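Local coordinates for isomerase/lactonizing enzyme (Agrobacterium tumefaciens, PDB 1RVK) that is of unconfirmed function but belongs to the enolase superfamily and probably uses magnesium to stabilise an enolate formed from a carboxylate substrate, at the magnesium ion site. Numbering follows the deposited sequence.

The magnesium ion site. Residues 169, 171, 206, 209, 230, 232-233, 258, 280, 309. With MG (magnesium ion), chain B.
Strands 167-171, 202-206, 230-232 and 278-281 point their C-terminal ends at the magnesium, with Glu233, Glu258 and His309 on adjoining loops and Glu233 at positive phi (37°). This is the metal site of an enolase-superfamily barrel of the mandelate racemase/muconate lactonizing type. Asp206, Glu232 and Glu258, each with CG anti to the backbone N, give one carboxylate oxygen apiece; Asp206 OD1 lies 2.1 Å from MG. Waters 1, 2 and 3 fill further positions of a near-octahedral shell. Glu232 splits its work: OE2 binds MG at 2.2 Å, while OE1 takes Lys169 NZ on its syn lone pair at 2.8 Å and Trp230 NE1 on its anti lone pair, fixing the carboxylate's rotation. Lys169, first in the KxH motif of strand 167-171, reaches there through a bend at chi3 (78°) and also contacts water 3, which His171 NE2 meets at the ring edge, in plane. His171, second in the motif, holds the position of a family acid/base and is probably one here, perhaps with His309 as partner. Arg280, extended from CG to NE, grips Glu258 side-on, NE and NH1 both converging on metal-bound OE1; NE is 3.0 Å from OE1, on the anti lone pair and nearly straight (160° at H). NE also forms a salt bridge with Glu232 OE2, and the guanidinium charge probably helps offset the clustered carboxylates. His309 lies beneath the other Glu258 oxygen, OE2 sitting 3.1 Å above the ring centre and contacting water 1. Water 2 is shared by Asp206 OD2 and Glu233 OE2.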
# COMPACT_ATOMS: atom_id res chain seq x y z
N LYS A 169 11.56 -4.65 -5.81
CA LYS A 169 10.70 -5.80 -5.56
C LYS A 169 9.97 -6.20 -6.83
O LYS A 169 9.36 -5.36 -7.50
CB LYS A 169 9.67 -5.51 -4.47
CG LYS A 169 8.88 -6.77 -4.07
CD LYS A 169 7.99 -6.56 -2.86
CE LYS A 169 6.71 -5.82 -3.21
NZ LYS A 169 5.89 -5.52 -1.99
N HIS A 171 6.98 -8.23 -8.82
CA HIS A 171 5.66 -8.85 -8.68
C HIS A 171 5.74 -9.64 -9.99
O HIS A 171 5.89 -9.05 -11.05
CB HIS A 171 4.51 -7.85 -8.76
CG HIS A 171 4.26 -7.09 -7.49
ND1 HIS A 171 4.94 -5.94 -7.17
CD2 HIS A 171 3.41 -7.33 -6.47
CE1 HIS A 171 4.51 -5.49 -6.00
NE2 HIS A 171 3.58 -6.32 -5.55
N ASP A 206 7.31 -10.78 -4.76
CA ASP A 206 5.92 -10.91 -4.34
C ASP A 206 5.28 -11.64 -5.52
O ASP A 206 4.79 -11.03 -6.46
CB ASP A 206 5.32 -9.51 -4.17
CG ASP A 206 3.92 -9.53 -3.59
OD1 ASP A 206 3.37 -8.44 -3.39
OD2 ASP A 206 3.36 -10.62 -3.34
N HIS A 209 -0.06 -14.96 -5.45
CA HIS A 209 -0.54 -15.06 -4.07
C HIS A 209 -1.26 -16.33 -3.62
O HIS A 209 -1.74 -16.38 -2.48
CB HIS A 209 -1.47 -13.88 -3.77
CG HIS A 209 -1.00 -12.57 -4.32
ND1 HIS A 209 0.18 -11.98 -3.92
CD2 HIS A 209 -1.58 -11.72 -5.20
CE1 HIS A 209 0.31 -10.82 -4.54
NE2 HIS A 209 -0.74 -10.64 -5.32
N TRP A 230 13.52 -11.02 0.94
CA TRP A 230 12.30 -11.63 1.44
C TRP A 230 11.40 -12.16 0.34
O TRP A 230 11.52 -11.79 -0.83
CB TRP A 230 11.52 -10.65 2.34
CG TRP A 230 10.67 -9.57 1.66
CD1 TRP A 230 9.72 -9.74 0.68
CD2 TRP A 230 10.61 -8.17 2.02
NE1 TRP A 230 9.09 -8.55 0.41
CE2 TRP A 230 9.61 -7.57 1.21
CE3 TRP A 230 11.31 -7.37 2.94
CZ2 TRP A 230 9.29 -6.21 1.30
CZ3 TRP A 230 10.99 -6.02 3.02
CH2 TRP A 230 9.99 -5.45 2.21
N GLU A 232 7.38 -12.61 -0.44
CA GLU A 232 6.12 -12.03 0.01
C GLU A 232 4.85 -12.71 -0.52
O GLU A 232 4.70 -12.90 -1.72
CB GLU A 232 6.11 -10.55 -0.39
CG GLU A 232 4.92 -9.73 0.07
CD GLU A 232 5.07 -8.28 -0.33
OE1 GLU A 232 6.22 -7.79 -0.37
OE2 GLU A 232 4.06 -7.62 -0.60
N GLU A 233 3.96 -13.05 0.41
CA GLU A 233 2.67 -13.67 0.11
C GLU A 233 2.67 -14.66 -1.05
O GLU A 233 2.00 -14.46 -2.06
CB GLU A 233 1.64 -12.55 -0.16
CG GLU A 233 0.19 -13.01 -0.22
CD GLU A 233 -0.81 -11.85 -0.24
OE1 GLU A 233 -2.03 -12.13 -0.20
OE2 GLU A 233 -0.39 -10.68 -0.29
N GLU A 258 -0.11 -9.53 4.21
CA GLU A 258 -0.50 -8.26 3.60
C GLU A 258 -2.00 -8.10 3.45
O GLU A 258 -2.57 -7.10 3.90
CB GLU A 258 0.13 -8.10 2.21
CG GLU A 258 -0.22 -6.76 1.59
CD GLU A 258 0.22 -6.64 0.15
OE1 GLU A 258 1.44 -6.75 -0.09
OE2 GLU A 258 -0.64 -6.43 -0.72
N ARG A 280 3.78 -7.48 8.18
CA ARG A 280 3.37 -6.58 7.12
C ARG A 280 2.05 -5.93 7.52
O ARG A 280 1.23 -6.54 8.21
CB ARG A 280 3.21 -7.32 5.79
CG ARG A 280 3.02 -6.39 4.58
CD ARG A 280 3.53 -7.10 3.32
NE ARG A 280 3.41 -6.36 2.07
CZ ARG A 280 4.08 -5.25 1.75
NH1 ARG A 280 3.90 -4.68 0.56
NH2 ARG A 280 4.91 -4.68 2.62
N HIS A 309 2.69 -1.81 3.31
CA HIS A 309 2.23 -2.03 1.94
C HIS A 309 1.53 -0.83 1.34
O HIS A 309 0.61 -0.27 1.94
CB HIS A 309 1.26 -3.21 1.89
CG HIS A 309 0.48 -3.30 0.61
ND1 HIS A 309 -0.89 -3.27 0.57
CD2 HIS A 309 0.90 -3.38 -0.68
CE1 HIS A 309 -1.30 -3.33 -0.68
NE2 HIS A 309 -0.23 -3.40 -1.46
MG MG B . 2.28 -7.54 -1.84
O HOH W 1 0.39 -7.10 -3.05
O HOH W 2 1.57 -9.61 -1.39
O HOH W 3 3.09 -5.59 -2.74